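PDB 2YGK: DNA double-strand break repair nuclease NurA from Sulfolobus solfataricus, which processes the ends of linear double-stranded DNA in double-strand break repair, probably acting with the helicase HerA to resect the 5' strand, and uses manganese. Local coordinates for residues A[104-107]-A[108-111]; A[133-136]-A[137-140]; A[186-189]-A[190-193]; A[278-281]-A[282-286]; A[302-305]-A[306-310]. All blocks are in the same frame, centred on the assembly; numbering follows the deposited sequence.

Contact 1 of 5, residues A[104-107]-A[108-111]; sequences AQER and ISLL
Ser109 turns its hydroxyl back onto the carbonyls of Gln105 and Glu106 in the preceding turn of its own helix. OG lies 2.9 Å from Glu106 O and 3.1 Å from Gln105 O. Its one proton can serve either carbonyl, and the choice is not settled. The chi1 of 46° sets OG between the backbone N and the carbonyl carbon, which brings it within range of both. Gln105 O also accepts the amide of Ser109, with N to O 3.2 Å. Glu106 O, close to the hydroxyl, also accepts Leu110 N at 2.8 Å. The side chains of Leu110 and Glu106 run along together, and the methyl CD1 of Leu110 reaches Glu106 OE2 at 3.9 Å. On another side of the helix, Ile108 lays CG1 against Ala104 O, 3.2 Å away. These are i to i+3 and i to i+4 contacts in the first turns of helix 104-123. Further out, Gln105 NE2 donates to Gly63 O, and Arg107 makes a cation-pi contact with Phe98. Ile108 packs on strand 70-82 through Ile70, Tyr72 and Val74, whereas Leu110 meets Met179 and Asn182 of helix 171-193.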
# COMPACT_ATOMS: atom_id res chain seq x y z
N ALA A 104 11.13 0.35 -0.09
CA ALA A 104 11.28 -0.14 -1.46
C ALA A 104 10.13 0.24 -2.39
O ALA A 104 10.36 0.69 -3.52
CB ALA A 104 11.47 -1.65 -1.44
N GLN A 105 8.89 0.08 -1.93
CA GLN A 105 7.75 0.53 -2.75
C GLN A 105 7.76 2.05 -2.99
O GLN A 105 7.33 2.52 -4.03
CB GLN A 105 6.41 0.12 -2.12
CG GLN A 105 6.21 -1.40 -2.03
CD GLN A 105 6.10 -2.06 -3.38
OE1 GLN A 105 5.59 -1.47 -4.34
NE2 GLN A 105 6.57 -3.28 -3.47
N GLU A 106 8.26 2.80 -2.03
CA GLU A 106 8.28 4.24 -2.15
C GLU A 106 9.43 4.66 -3.09
O GLU A 106 9.23 5.51 -4.00
CB GLU A 106 8.41 4.87 -0.76
CG GLU A 106 7.78 6.24 -0.71
CD GLU A 106 8.31 7.14 0.39
OE1 GLU A 106 8.74 6.61 1.44
OE2 GLU A 106 8.27 8.38 0.17
N ARG A 107 10.60 4.05 -2.94
CA ARG A 107 11.68 4.33 -3.87
C ARG A 107 11.24 4.02 -5.29
O ARG A 107 11.60 4.75 -6.21
CB ARG A 107 12.97 3.56 -3.55
CG ARG A 107 13.39 3.67 -2.11
CD ARG A 107 14.85 3.42 -1.87
NE ARG A 107 15.28 2.06 -2.16
CZ ARG A 107 14.98 1.01 -1.42
NH1 ARG A 107 14.22 1.14 -0.34
NH2 ARG A 107 15.44 -0.18 -1.79
N ILE A 108 10.51 2.92 -5.49
CA ILE A 108 10.13 2.55 -6.84
C ILE A 108 9.27 3.68 -7.40
O ILE A 108 9.49 4.12 -8.53
CB ILE A 108 9.34 1.25 -6.92
CG1 ILE A 108 10.25 0.04 -6.64
CG2 ILE A 108 8.72 1.08 -8.30
CD1 ILE A 108 9.47 -1.20 -6.16
N SER A 109 8.31 4.14 -6.62
CA SER A 109 7.41 5.15 -7.12
C SER A 109 8.12 6.48 -7.35
O SER A 109 7.81 7.17 -8.30
CB SER A 109 6.17 5.30 -6.24
OG SER A 109 6.50 5.36 -4.88
N LEU A 110 9.05 6.84 -6.48
CA LEU A 110 9.79 8.09 -6.63
C LEU A 110 10.67 8.00 -7.87
O LEU A 110 10.89 8.99 -8.56
CB LEU A 110 10.66 8.37 -5.40
CG LEU A 110 9.85 8.83 -4.19
CD1 LEU A 110 10.64 8.74 -2.89
CD2 LEU A 110 9.32 10.21 -4.39
N LEU A 111 11.22 6.82 -8.13
CA LEU A 111 11.97 6.59 -9.34
C LEU A 111 11.07 6.79 -10.57
O LEU A 111 11.47 7.44 -11.54
CB LEU A 111 12.57 5.22 -9.30
CG LEU A 111 13.37 4.69 -10.47
CD1 LEU A 111 14.31 5.74 -11.08
CD2 LEU A 111 14.15 3.46 -9.97

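Contact 2 of 5, residues A[133-136]-A[137-140]. With MN (manganese (II) ion), chain C.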
# COMPACT_ATOMS: atom_id res chain seq x y z
N ASP A 133 -0.02 14.04 -14.68
CA ASP A 133 -0.99 13.26 -13.94
C ASP A 133 -0.63 13.26 -12.47
O ASP A 133 0.36 12.70 -12.09
CB ASP A 133 -1.00 11.83 -14.44
CG ASP A 133 -1.94 10.95 -13.67
OD1 ASP A 133 -3.11 11.29 -13.57
OD2 ASP A 133 -1.53 9.91 -13.16
N GLY A 134 -1.43 13.89 -11.64
CA GLY A 134 -1.09 14.09 -10.26
C GLY A 134 -1.01 15.55 -9.84
O GLY A 134 -0.74 16.45 -10.64
N SER A 135 -1.20 15.79 -8.55
CA SER A 135 -1.21 17.14 -8.00
C SER A 135 0.19 17.71 -7.81
O SER A 135 1.16 16.96 -7.60
CB SER A 135 -1.86 17.12 -6.66
OG SER A 135 -1.15 16.18 -5.84
N LEU A 136 0.29 19.04 -7.85
CA LEU A 136 1.56 19.72 -7.54
C LEU A 136 2.07 19.29 -6.15
O LEU A 136 3.18 18.84 -6.02
CB LEU A 136 1.38 21.25 -7.62
CG LEU A 136 2.62 22.15 -7.56
CD1 LEU A 136 3.74 21.63 -8.47
CD2 LEU A 136 2.28 23.59 -7.91
N SER A 137 1.22 19.39 -5.14
CA SER A 137 1.58 19.04 -3.76
C SER A 137 2.14 17.66 -3.68
O SER A 137 3.14 17.47 -3.04
CB SER A 137 0.35 19.15 -2.83
OG SER A 137 -0.89 18.73 -3.48
N LYS A 138 1.53 16.68 -4.34
CA LYS A 138 2.02 15.31 -4.21
C LYS A 138 3.34 15.06 -4.95
O LYS A 138 4.18 14.34 -4.46
CB LYS A 138 0.93 14.26 -4.56
CG LYS A 138 0.14 13.74 -3.29
CD LYS A 138 -1.19 13.00 -3.61
CE LYS A 138 -2.15 12.96 -2.39
NZ LYS A 138 -3.62 12.90 -2.78
N LYS A 139 3.51 15.68 -6.12
CA LYS A 139 4.73 15.51 -6.92
C LYS A 139 5.96 16.12 -6.23
O LYS A 139 7.08 15.60 -6.37
CB LYS A 139 4.58 16.17 -8.29
CG LYS A 139 3.58 15.49 -9.21
CD LYS A 139 4.17 14.29 -9.92
CE LYS A 139 3.11 13.26 -10.34
NZ LYS A 139 2.88 13.27 -11.81
N ILE A 140 5.73 17.21 -5.51
CA ILE A 140 6.77 17.88 -4.76
C ILE A 140 7.25 17.04 -3.60
O ILE A 140 8.41 17.11 -3.25
CB ILE A 140 6.27 19.22 -4.20
CG1 ILE A 140 6.46 20.32 -5.24
CG2 ILE A 140 6.99 19.59 -2.89
CD1 ILE A 140 6.26 21.67 -4.69
MN MN C . 0.34 8.40 -12.52
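Lys139 reaches back along the chain and donates from NZ to the backbone carbonyl of Asp133, with NZ to O 2.6 Å. The ammonium comes from above the carbonyl plane, 43° out of it. The same NZ forms a salt bridge with Glu116 of helix 104-123, so two acceptors hold it. The lysine chain gets there by bending at chi2 (-82°) and again at chi4, which carries CE past Gly134. The side chain of Asp133 serves the metal. Its OD2 binds the manganese ion at 2.5 Å, and Asp58 binds the same ion. Lys139 NZ is 5.7 Å from Asp133 OD2. The lysine therefore holds the backbone of a metal ligand without touching its carboxylate.

Ser135 is the N-cap of the short helix that follows. Its OG accepts from Lys138 N at 3.1 Å, and the Lys138 CB packs close against that oxygen. Ser135 O takes the amide of Lys139, N to O 3.1 Å, in the first helical turn. Leu136 O likewise takes Ile140 N. The two apolar side chains then meet loosely, Leu136 CD1 to Ile140 CG1 4.4 Å. The turn leads from strand 129-133 into helix 136-140. Gly134 pairs through its backbone with Ile200 of strand 197-201. Leu136 packs on Trp199 of that strand, on Tyr256 of strand 255-262 and on Val275 of strand 270-275.

Contact 3 of 5, residues A[186-189]-A[190-193]; sequences VSKI and IEEY
The C-terminal part of helix 171-193 holds this contact, with Lys188 and Glu191 paired across one turn. Lys188 NZ meets Glu191 OE2 at 2.9 Å in a salt bridge. The ammonium approaches from above the carboxylate plane, 35° out of it. The two chains leave the helix in the same direction. Lys188 bends at chi2, chi3 and chi4 to come round. A chi1 of 69° keeps Glu191 CG close in against the helix backbone, 3.2 Å from Lys188 O. Glu247, from a loop, stands near the pair. It makes a long, weak ion pair with Lys188 and brings a like charge close to Glu191.

A buried side of the helix is apolar. Val186 and Ile190 run alongside each other, with CG1 to CG1 3.9 Å. Ile189 meets Tyr193 at an oblique crossing, its CG2 4.0 Å from the ring atom CD2. Ile189 O accepts from Tyr193 N at 2.8 Å and also lies at the edge of the tyrosine ring, near its plane. Glu192 CG covers one face of that ring, lying on its middle 3.4 Å from the plane. Ile189 packs on Leu117, Ala120 and Leu121 of helix 104-123. Ile190 touches Leu251 and Met254 from loops. The pattern is that of an amphipathic helix, with i to i+4 apolar pairs on its buried side and an i to i+3 salt bridge on its more exposed one.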
# COMPACT_ATOMS: atom_id res chain seq x y z
N VAL A 186 10.88 19.29 -10.48
CA VAL A 186 9.69 20.16 -10.55
C VAL A 186 10.18 21.58 -10.71
O VAL A 186 9.65 22.32 -11.53
CB VAL A 186 8.84 20.11 -9.28
CG1 VAL A 186 7.85 21.24 -9.25
CG2 VAL A 186 8.13 18.76 -9.19
N SER A 187 11.19 21.95 -9.95
CA SER A 187 11.66 23.33 -9.96
C SER A 187 12.15 23.80 -11.32
O SER A 187 11.96 24.96 -11.66
CB SER A 187 12.78 23.54 -8.94
OG SER A 187 12.24 23.36 -7.65
N LYS A 188 12.78 22.92 -12.08
CA LYS A 188 13.23 23.26 -13.42
C LYS A 188 12.02 23.44 -14.33
O LYS A 188 11.98 24.36 -15.14
CB LYS A 188 14.19 22.21 -13.97
CG LYS A 188 15.49 22.13 -13.14
CD LYS A 188 16.78 22.28 -13.98
CE LYS A 188 16.95 23.70 -14.57
NZ LYS A 188 17.64 24.66 -13.66
N ILE A 189 11.04 22.56 -14.18
CA ILE A 189 9.84 22.59 -15.01
C ILE A 189 9.08 23.91 -14.83
O ILE A 189 8.70 24.55 -15.79
CB ILE A 189 8.96 21.38 -14.71
CG1 ILE A 189 9.68 20.10 -15.15
CG2 ILE A 189 7.65 21.49 -15.44
CD1 ILE A 189 9.07 18.80 -14.56
N ILE A 190 8.91 24.31 -13.58
CA ILE A 190 8.25 25.54 -13.23
C ILE A 190 8.95 26.73 -13.82
O ILE A 190 8.31 27.60 -14.38
CB ILE A 190 8.20 25.77 -11.71
CG1 ILE A 190 7.42 24.64 -11.02
CG2 ILE A 190 7.52 27.10 -11.39
CD1 ILE A 190 6.01 24.47 -11.55
N GLU A 191 10.26 26.77 -13.73
CA GLU A 191 10.95 27.93 -14.28
C GLU A 191 11.01 27.97 -15.82
O GLU A 191 11.02 29.04 -16.39
CB GLU A 191 12.33 28.13 -13.66
CG GLU A 191 13.35 27.09 -14.04
CD GLU A 191 14.73 27.43 -13.51
OE1 GLU A 191 15.11 28.62 -13.55
OE2 GLU A 191 15.43 26.49 -13.05
N GLU A 192 11.02 26.83 -16.48
CA GLU A 192 11.06 26.80 -17.94
C GLU A 192 9.64 26.95 -18.52
O GLU A 192 9.44 27.48 -19.63
CB GLU A 192 11.76 25.51 -18.42
CG GLU A 192 11.56 25.18 -19.91
CD GLU A 192 12.50 24.07 -20.44
OE1 GLU A 192 13.28 23.47 -19.66
OE2 GLU A 192 12.45 23.82 -21.67
N TYR A 193 8.63 26.49 -17.79
CA TYR A 193 7.31 26.43 -18.36
C TYR A 193 6.24 27.15 -17.57
O TYR A 193 5.07 26.99 -17.88
CB TYR A 193 6.90 24.99 -18.54
CG TYR A 193 7.80 24.18 -19.41
CD1 TYR A 193 7.80 24.34 -20.79
CD2 TYR A 193 8.63 23.20 -18.87
CE1 TYR A 193 8.62 23.57 -21.62
CE2 TYR A 193 9.45 22.41 -19.69
CZ TYR A 193 9.43 22.61 -21.07
OH TYR A 193 10.23 21.85 -21.89

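Contact 4 of 5, residues A[278-281]-A[282-286]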
# COMPACT_ATOMS: atom_id res chain seq x y z
N VAL A 278 -4.10 33.26 -12.14
CA VAL A 278 -4.98 32.81 -13.18
C VAL A 278 -6.32 33.42 -12.89
O VAL A 278 -6.66 33.62 -11.74
CB VAL A 278 -5.02 31.28 -13.15
CG1 VAL A 278 -6.35 30.75 -13.57
CG2 VAL A 278 -3.89 30.72 -14.00
N ASP A 279 -7.09 33.74 -13.92
CA ASP A 279 -8.40 34.39 -13.70
C ASP A 279 -9.53 33.61 -14.39
O ASP A 279 -9.31 32.54 -14.95
CB ASP A 279 -8.34 35.83 -14.16
CG ASP A 279 -8.11 35.96 -15.63
OD1 ASP A 279 -8.38 34.99 -16.38
OD2 ASP A 279 -7.66 37.04 -16.06
N GLU A 280 -10.76 34.10 -14.30
CA GLU A 280 -11.86 33.41 -14.96
C GLU A 280 -11.54 33.19 -16.44
O GLU A 280 -11.68 32.10 -16.94
CB GLU A 280 -13.18 34.16 -14.84
CG GLU A 280 -13.85 34.01 -13.50
CD GLU A 280 -15.37 34.16 -13.55
OE1 GLU A 280 -15.94 34.51 -14.61
OE2 GLU A 280 -16.00 33.89 -12.50
N LYS A 281 -11.14 34.24 -17.13
CA LYS A 281 -10.92 34.12 -18.56
C LYS A 281 -9.93 33.00 -18.86
O LYS A 281 -10.18 32.16 -19.74
CB LYS A 281 -10.39 35.43 -19.11
CG LYS A 281 -10.28 35.50 -20.61
CD LYS A 281 -9.64 36.83 -21.00
CE LYS A 281 -9.72 37.09 -22.48
NZ LYS A 281 -9.06 38.36 -22.77
N ILE A 282 -8.81 32.97 -18.14
CA ILE A 282 -7.81 31.93 -18.36
C ILE A 282 -8.42 30.56 -18.10
O ILE A 282 -8.29 29.67 -18.95
CB ILE A 282 -6.50 32.18 -17.54
CG1 ILE A 282 -5.76 33.41 -18.11
CG2 ILE A 282 -5.61 30.96 -17.62
CD1 ILE A 282 -4.95 34.25 -17.12
N VAL A 283 -9.09 30.40 -16.97
CA VAL A 283 -9.77 29.15 -16.64
C VAL A 283 -10.70 28.66 -17.75
O VAL A 283 -10.65 27.46 -18.10
CB VAL A 283 -10.58 29.29 -15.33
CG1 VAL A 283 -11.71 28.30 -15.28
CG2 VAL A 283 -9.66 29.10 -14.15
N LYS A 284 -11.54 29.55 -18.30
CA LYS A 284 -12.46 29.22 -19.39
C LYS A 284 -11.70 28.89 -20.70
O LYS A 284 -12.12 28.00 -21.48
CB LYS A 284 -13.44 30.36 -19.68
CG LYS A 284 -14.61 30.50 -18.72
CD LYS A 284 -15.29 31.85 -18.88
CE LYS A 284 -16.44 32.06 -17.88
NZ LYS A 284 -16.93 33.46 -17.82
N GLU A 285 -10.60 29.60 -20.95
CA GLU A 285 -9.74 29.24 -22.09
C GLU A 285 -9.13 27.85 -21.89
O GLU A 285 -9.07 27.06 -22.83
CB GLU A 285 -8.62 30.27 -22.31
CG GLU A 285 -9.10 31.66 -22.77
CD GLU A 285 -7.95 32.67 -22.92
OE1 GLU A 285 -6.75 32.25 -22.86
OE2 GLU A 285 -8.24 33.88 -23.10
N ILE A 286 -8.70 27.54 -20.67
CA ILE A 286 -8.08 26.24 -20.40
C ILE A 286 -9.12 25.12 -20.51
O ILE A 286 -8.80 24.03 -20.99
CB ILE A 286 -7.40 26.18 -19.01
CG1 ILE A 286 -6.10 27.00 -18.99
CG2 ILE A 286 -7.09 24.74 -18.59
CD1 ILE A 286 -5.54 27.16 -17.57
O HOH W 1 -15.26 35.84 -17.44
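Asp279 bends its carboxylate over the start of a helix to meet Ile282. From CB, a chi1 of 65° folds CG back over the residue's own backbone. CG then lies 3.9 Å from Ile282 CD1. At the tip, OD1 accepts from Ile282 N at 2.7 Å. The bond is nearly straight, with an N-H...O angle of 175°. This OD1 bond makes Asp279 the N-cap of helix 280-291, and its negative charge would suit the positive end of the helix. OD1 also touches Ile282 CG1, while OD2 lies 4.0 Å from Ile282 CD1. The two side chains cross at about a right angle. The carbonyl of Asp279 takes Val283 N. Just before the cap, Val278 packs over the first turn, CG1 on Val283 CG2 at 3.7 Å and CG2 on Ile282 CG2 at 4.0 Å. On another side, Glu280 and Lys284 extend together as an i to i+4 salt bridge, long at 3.5 Å from OE1 to NZ. A water joins the same two atoms, donating to Glu280 OE1 and accepting from Lys284 NZ at 2.9 Å. Phe229 of strand 228-236 touches Glu280, Val283 and Lys284, and Leu232 of the same strand meets Val278.

Contact 5 of 5, residues A[302-305]-A[306-310]; sequences LLKA and HMDVR
Ala305 O takes two amides, Val309 N at 3.3 Å and, in a weak bond, Asp308 N. Lys304 O also accepts from Asp308 N, at 3.0 Å, and Leu302 O from His306 N at 2.8 Å. Asp308 OD2 is met by Lys304 NZ at 3.2 Å, in a salt bridge one turn apart on the helix. OD2 receives the ammonium on its syn lone pair, on the side of the other carboxylate oxygen. Lys304 runs out extended and then turns at chi4 (38°), which brings NZ over to the carboxylate. Glu77 places a like charge near Asp308 OD2, so the lysine probably eases the repulsion between them. Beside this, selenomethionine Met307 lies across Leu303, with SE 3.9 Å from Leu303 CG. The Met307 CG sits 3.1 Å from Leu303 O. Helix 300-309 rests on the strands near the manganese site. His306 and Ala305 touch the metal ligand Asp58 of strand 54-65, and Leu302 touches Ala56. Ala305 also meets Val79 of strand 70-82, and Asp308 meets Thr88 of strand 85-98. At the helix end, Asp308 and Arg310 make backbone hydrogen bonds to the second subunit, and Val309 packs on Ile2 of that subunit.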
# COMPACT_ATOMS: atom_id res chain seq x y z
N LEU A 302 -3.62 12.25 -21.67
CA LEU A 302 -3.29 11.61 -20.43
C LEU A 302 -3.80 10.17 -20.38
O LEU A 302 -3.06 9.25 -20.09
CB LEU A 302 -3.89 12.37 -19.27
CG LEU A 302 -3.02 13.53 -18.82
CD1 LEU A 302 -3.68 14.25 -17.66
CD2 LEU A 302 -1.66 13.00 -18.40
N LEU A 303 -5.08 9.96 -20.64
CA LEU A 303 -5.61 8.60 -20.61
C LEU A 303 -4.73 7.65 -21.41
O LEU A 303 -4.54 6.51 -21.02
CB LEU A 303 -7.05 8.55 -21.11
CG LEU A 303 -7.69 7.15 -21.11
CD1 LEU A 303 -7.58 6.50 -19.74
CD2 LEU A 303 -9.17 7.18 -21.58
N LYS A 304 -4.19 8.12 -22.51
CA LYS A 304 -3.39 7.29 -23.39
C LYS A 304 -2.07 7.05 -22.76
O LYS A 304 -1.61 5.92 -22.71
CB LYS A 304 -3.17 7.95 -24.76
CG LYS A 304 -2.35 7.06 -25.71
CD LYS A 304 -1.77 7.88 -26.89
CE LYS A 304 -0.73 7.06 -27.71
NZ LYS A 304 -1.05 5.63 -27.90
N ALA A 305 -1.45 8.11 -22.29
CA ALA A 305 -0.17 7.98 -21.61
C ALA A 305 -0.32 6.96 -20.50
O ALA A 305 0.50 6.05 -20.36
CB ALA A 305 0.27 9.30 -21.05
N HIS A 306 -1.41 7.07 -19.75
CA HIS A 306 -1.61 6.23 -18.59
C HIS A 306 -1.80 4.81 -19.06
O HIS A 306 -1.26 3.87 -18.48
CB HIS A 306 -2.82 6.71 -17.81
CG HIS A 306 -3.16 5.86 -16.63
ND1 HIS A 306 -2.31 5.68 -15.56
CD2 HIS A 306 -4.28 5.19 -16.31
CE1 HIS A 306 -2.87 4.92 -14.65
NE2 HIS A 306 -4.08 4.61 -15.08
N MSE A 307 -2.56 4.61 -20.12
CA MSE A 307 -2.86 3.24 -20.50
C MSE A 307 -1.59 2.52 -20.99
O MSE A 307 -1.41 1.31 -20.80
CB MSE A 307 -3.94 3.21 -21.56
CG MSE A 307 -5.31 3.46 -21.02
SE MSE A 307 -6.55 3.66 -22.51
CE MSE A 307 -6.49 1.80 -23.13
N ASP A 308 -0.71 3.26 -21.62
CA ASP A 308 0.45 2.61 -22.20
C ASP A 308 1.46 2.19 -21.16
O ASP A 308 2.05 1.15 -21.31
CB ASP A 308 1.09 3.56 -23.20
CG ASP A 308 0.26 3.71 -24.43
OD1 ASP A 308 -0.58 2.83 -24.65
OD2 ASP A 308 0.46 4.67 -25.19
N VAL A 309 1.64 2.99 -20.12
CA VAL A 309 2.66 2.67 -19.14
C VAL A 309 2.20 1.65 -18.10
O VAL A 309 3.03 1.11 -17.38
CB VAL A 309 3.18 3.95 -18.40
CG1 VAL A 309 3.91 4.79 -19.37
CG2 VAL A 309 2.06 4.71 -17.71
N ARG A 310 0.89 1.44 -18.00
CA ARG A 310 0.34 0.56 -16.96
C ARG A 310 0.96 -0.83 -17.04
O ARG A 310 1.19 -1.36 -18.12
CB ARG A 310 -1.17 0.42 -17.11
CG ARG A 310 -1.92 0.18 -15.79
CD ARG A 310 -3.44 0.15 -16.01
NE ARG A 310 -3.78 -1.09 -16.70
CZ ARG A 310 -3.88 -2.28 -16.11
NH1 ARG A 310 -3.69 -2.41 -14.79
NH2 ARG A 310 -4.17 -3.36 -16.85

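In the fold
All five contacts are local ones, and they follow in chain order from contact 1 to contact 5 within the NurA domain, of the RNase H clan. Contacts 1, 3 and 5 lie on helices 104-123, 171-193 and 300-309. Contacts 2 and 4 lie at the starts of helices 136-140 and 280-291, with the residues just before them. Contact 2 is central. It touches contact 3 through Leu136 and Val186, centres 13 Å apart, and contact 5 through Asp133 and Leu302, centres 17 Å apart. Contacts 1 and 4 are on opposite sides of the chain's centre, 36 Å between centres. Asp133 of contact 2 binds the manganese, and the side chain of His306 of contact 5 is about 5 Å from it.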